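Local coordinates for protein cysteine hydrolase (Vibrio cholerae, PDB 6V98) that is a type VI secretion system effector, probably a cysteine hydrolase of the papain-like peptidase clan delivered into rival bacteria, at residues Val56-Glu61 and Val76-Val81. Residues are numbered along the deposited sequence; the frame is centred on the assembly and turned at random.
Sequences VTRYYE and VRKVGV
E61 and R77 face each other as a hydrogen-bonded antiparallel pair, each N donating to the other's O, at 3.0 Å from E61 N to R77 O and 2.8 Å from R77 N to E61 O. Their side chains run side by side to a salt bridge in which R77 turns the edge of its guanidinium to a single oxygen: NE lies 2.8 Å from E61 OE2 and NH2 adds a more bent bond to it. The oxygen sits in the guanidinium plane, whereas the carboxylate is turned 41° from that plane. As cross-strand partners E61 and R77 put their side chains on the same face of the sheet; both CG atoms lie between backbone N and carbonyl carbon (chi1 61° in E61, 89° in R77). E61 OE1 receives the Y59 hydroxyl from above the carboxylate plane, and H44 and S107 bind OE1 and OE2 respectively, fixing the group's rotation. Beside it, V79 CB packs 3.8 Å from Y59 CD1. On the other face, at the non-hydrogen-bonded pair Y60–K78, K78 CB lies over the Y60 ring, 4.0 Å from its centroid, while V76 CG1 meets the ring edge. Beyond the bond from V79 N to Y59 O the two segments draw apart, and water takes over: one molecule joins Y59 N, K78 NZ and V79 O, another joins T57 O and V81 N. V81 CG2 still reaches T57 CG2, at 3.7 Å. The contact closes a beta hairpin at the margin of the seven-stranded antiparallel sheet, with 75-78 outermost and 44-50 on the far side of 57-63. Helix 93-107 covers the Y59, V79 and V81 face, and helix 123-134 packs against Y60 and R58 on the other.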
ATOM      1  N   VAL A  56      10.451  -4.427  11.305  1.00 27.03           N
ATOM      2  CA  VAL A  56      10.056  -3.024  11.303  1.00 27.68           C
ATOM      3  C   VAL A  56       9.131  -2.767  10.121  1.00 31.67           C
ATOM      4  O   VAL A  56       9.441  -3.137   8.981  1.00 28.51           O
ATOM      5  CB  VAL A  56      11.299  -2.118  11.249  1.00 34.69           C
ATOM      6  CG1 VAL A  56      10.891  -0.668  11.061  1.00 33.34           C
ATOM      7  CG2 VAL A  56      12.144  -2.276  12.518  1.00 36.21           C
ATOM      8  N   THR A  57       7.995  -2.113  10.392  1.00 26.65           N
ATOM      9  CA  THR A  57       6.883  -1.972   9.460  1.00 24.84           C
ATOM     10  C   THR A  57       6.557  -0.498   9.230  1.00 29.03           C
ATOM     11  O   THR A  57       6.529   0.296  10.173  1.00 30.22           O
ATOM     12  CB  THR A  57       5.639  -2.708  10.008  1.00 28.28           C
ATOM     13  OG1 THR A  57       5.970  -4.081  10.243  1.00 32.37           O
ATOM     14  CG2 THR A  57       4.478  -2.664   9.030  1.00 28.64           C
ATOM     15  N   ARG A  58       6.305  -0.138   7.972  1.00 23.31           N
ATOM     16  CA  ARG A  58       5.847   1.190   7.579  1.00 25.01           C
ATOM     17  C   ARG A  58       4.588   1.069   6.734  1.00 23.37           C
ATOM     18  O   ARG A  58       4.375   0.074   6.044  1.00 23.84           O
ATOM     19  CB  ARG A  58       6.908   1.950   6.755  1.00 29.70           C
ATOM     20  CG  ARG A  58       8.279   1.975   7.384  1.00 32.29           C
ATOM     21  CD  ARG A  58       8.266   2.873   8.595  1.00 36.84           C
ATOM     22  NE  ARG A  58       9.606   3.073   9.128  1.00 49.93           N
ATOM     23  CZ  ARG A  58       9.970   2.769  10.370  1.00 56.62           C
ATOM     24  NH1 ARG A  58       9.093   2.240  11.222  1.00 53.78           N
ATOM     25  NH2 ARG A  58      11.219   2.994  10.761  1.00 65.91           N
ATOM     26  N   TYR A  59       3.774   2.121   6.748  1.00 23.13           N
ATOM     27  CA  TYR A  59       2.608   2.195   5.879  1.00 21.84           C
ATOM     28  C   TYR A  59       2.555   3.576   5.245  1.00 21.76           C
ATOM     29  O   TYR A  59       2.678   4.587   5.945  1.00 20.43           O
ATOM     30  CB  TYR A  59       1.306   1.894   6.642  1.00 22.13           C
ATOM     31  CG  TYR A  59       0.078   2.048   5.775  1.00 21.27           C
ATOM     32  CD1 TYR A  59      -0.607   3.261   5.720  1.00 21.88           C
ATOM     33  CD2 TYR A  59      -0.378   1.000   4.982  1.00 22.59           C
ATOM     34  CE1 TYR A  59      -1.718   3.424   4.902  1.00 19.92           C
ATOM     35  CE2 TYR A  59      -1.479   1.156   4.151  1.00 20.07           C
ATOM     36  CZ  TYR A  59      -2.141   2.363   4.119  1.00 21.91           C
ATOM     37  OH  TYR A  59      -3.246   2.525   3.320  1.00 23.89           O
ATOM     38  N   TYR A  60       2.402   3.611   3.917  1.00 24.20           N
ATOM     39  CA  TYR A  60       2.291   4.844   3.154  1.00 20.86           C
ATOM     40  C   TYR A  60       1.112   4.754   2.203  1.00 20.26           C
ATOM     41  O   TYR A  60       0.736   3.667   1.753  1.00 19.34           O
ATOM     42  CB  TYR A  60       3.564   5.115   2.333  1.00 18.98           C
ATOM     43  CG  TYR A  60       4.720   5.679   3.119  1.00 23.13           C
ATOM     44  CD1 TYR A  60       5.539   4.862   3.905  1.00 24.77           C
ATOM     45  CD2 TYR A  60       5.004   7.036   3.063  1.00 25.49           C
ATOM     46  CE1 TYR A  60       6.617   5.406   4.618  1.00 29.68           C
ATOM     47  CE2 TYR A  60       6.066   7.586   3.759  1.00 28.92           C
ATOM     48  CZ  TYR A  60       6.869   6.782   4.532  1.00 31.42           C
ATOM     49  OH  TYR A  60       7.911   7.380   5.211  1.00 32.54           O
ATOM     50  N   GLU A  61       0.544   5.913   1.877  1.00 20.53           N
ATOM     51  CA  GLU A  61      -0.507   5.962   0.874  1.00 20.15           C
ATOM     52  C   GLU A  61      -0.533   7.354   0.256  1.00 22.20           C
ATOM     53  O   GLU A  61       0.013   8.312   0.807  1.00 23.00           O
ATOM     54  CB  GLU A  61      -1.881   5.620   1.485  1.00 19.29           C
ATOM     55  CG  GLU A  61      -2.296   6.586   2.575  1.00 20.38           C
ATOM     56  CD  GLU A  61      -3.379   6.024   3.473  1.00 25.25           C
ATOM     57  OE1 GLU A  61      -4.119   5.135   3.012  1.00 24.76           O
ATOM     58  OE2 GLU A  61      -3.482   6.483   4.629  1.00 25.67           O
ATOM     59  N   VAL A  76       1.031  12.490  -0.276  1.00 20.62           N
ATOM     60  CA  VAL A  76       1.463  11.251   0.356  1.00 19.45           C
ATOM     61  C   VAL A  76       1.328  11.409   1.860  1.00 22.41           C
ATOM     62  O   VAL A  76       1.627  12.472   2.417  1.00 25.38           O
ATOM     63  CB  VAL A  76       2.920  10.934  -0.016  1.00 24.61           C
ATOM     64  CG1 VAL A  76       3.402   9.654   0.688  1.00 23.17           C
ATOM     65  CG2 VAL A  76       3.073  10.829  -1.525  1.00 21.33           C
ATOM     66  N   ARG A  77       0.895  10.353   2.536  1.00 24.76           N
ATOM     67  CA  ARG A  77       0.942  10.385   3.986  1.00 22.15           C
ATOM     68  C   ARG A  77       1.446   9.053   4.507  1.00 27.54           C
ATOM     69  O   ARG A  77       1.338   8.008   3.852  1.00 21.94           O
ATOM     70  CB  ARG A  77      -0.424  10.764   4.589  1.00 29.23           C
ATOM     71  CG  ARG A  77      -1.370   9.654   4.865  1.00 32.56           C
ATOM     72  CD  ARG A  77      -2.587  10.132   5.712  1.00 29.28           C
ATOM     73  NE  ARG A  77      -3.585   9.071   5.765  1.00 28.70           N
ATOM     74  CZ  ARG A  77      -4.780   9.157   6.337  1.00 34.71           C
ATOM     75  NH1 ARG A  77      -5.174  10.280   6.934  1.00 36.36           N
ATOM     76  NH2 ARG A  77      -5.586   8.103   6.311  1.00 28.99           N
ATOM     77  N   LYS A  78       2.044   9.127   5.683  1.00 25.73           N
ATOM     78  CA  LYS A  78       2.572   7.983   6.395  1.00 25.95           C
ATOM     79  C   LYS A  78       1.696   7.792   7.619  1.00 25.55           C
ATOM     80  O   LYS A  78       1.377   8.768   8.298  1.00 23.74           O
ATOM     81  CB  LYS A  78       4.016   8.250   6.802  1.00 29.14           C
ATOM     82  CG  LYS A  78       4.616   7.215   7.690  1.00 29.08           C
ATOM     83  CD  LYS A  78       6.029   7.629   8.080  1.00 31.19           C
ATOM     84  CE  LYS A  78       6.748   6.447   8.696  1.00 34.12           C
ATOM     85  NZ  LYS A  78       6.038   5.973   9.919  1.00 33.55           N
ATOM     86  N   VAL A  79       1.272   6.559   7.868  1.00 24.87           N
ATOM     87  CA  VAL A  79       0.461   6.238   9.041  1.00 27.47           C
ATOM     88  C   VAL A  79       1.277   5.303   9.913  1.00 26.62           C
ATOM     89  O   VAL A  79       1.701   4.240   9.450  1.00 28.03           O
ATOM     90  CB  VAL A  79      -0.874   5.581   8.668  1.00 26.65           C
ATOM     91  CG1 VAL A  79      -1.691   5.303   9.943  1.00 27.60           C
ATOM     92  CG2 VAL A  79      -1.647   6.449   7.688  1.00 29.68           C
ATOM     93  N   GLY A  80       1.491   5.688  11.170  1.00 27.78           N
ATOM     94  CA  GLY A  80       2.162   4.799  12.104  1.00 29.37           C
ATOM     95  C   GLY A  80       1.386   3.513  12.325  1.00 31.33           C
ATOM     96  O   GLY A  80       0.168   3.558  12.524  1.00 33.31           O
ATOM     97  N   VAL A  81       2.065   2.364  12.262  1.00 27.42           N
ATOM     98  CA  VAL A  81       1.456   1.063  12.520  1.00 27.84           C
ATOM     99  C   VAL A  81       2.386   0.250  13.412  1.00 29.68           C
ATOM    100  O   VAL A  81       3.562   0.578  13.596  1.00 32.12           O
ATOM    101  CB  VAL A  81       1.139   0.270  11.232  1.00 25.13           C
ATOM    102  CG1 VAL A  81       0.036   0.962  10.425  1.00 26.75           C
ATOM    103  CG2 VAL A  81       2.399   0.082  10.387  1.00 24.56           C
TER
HETATM  104  O   HOH W   1       4.972   2.564  11.394  1.00 30.04           O
HETATM  105  O   HOH W   2       4.427   3.835   9.091  1.00 25.32           O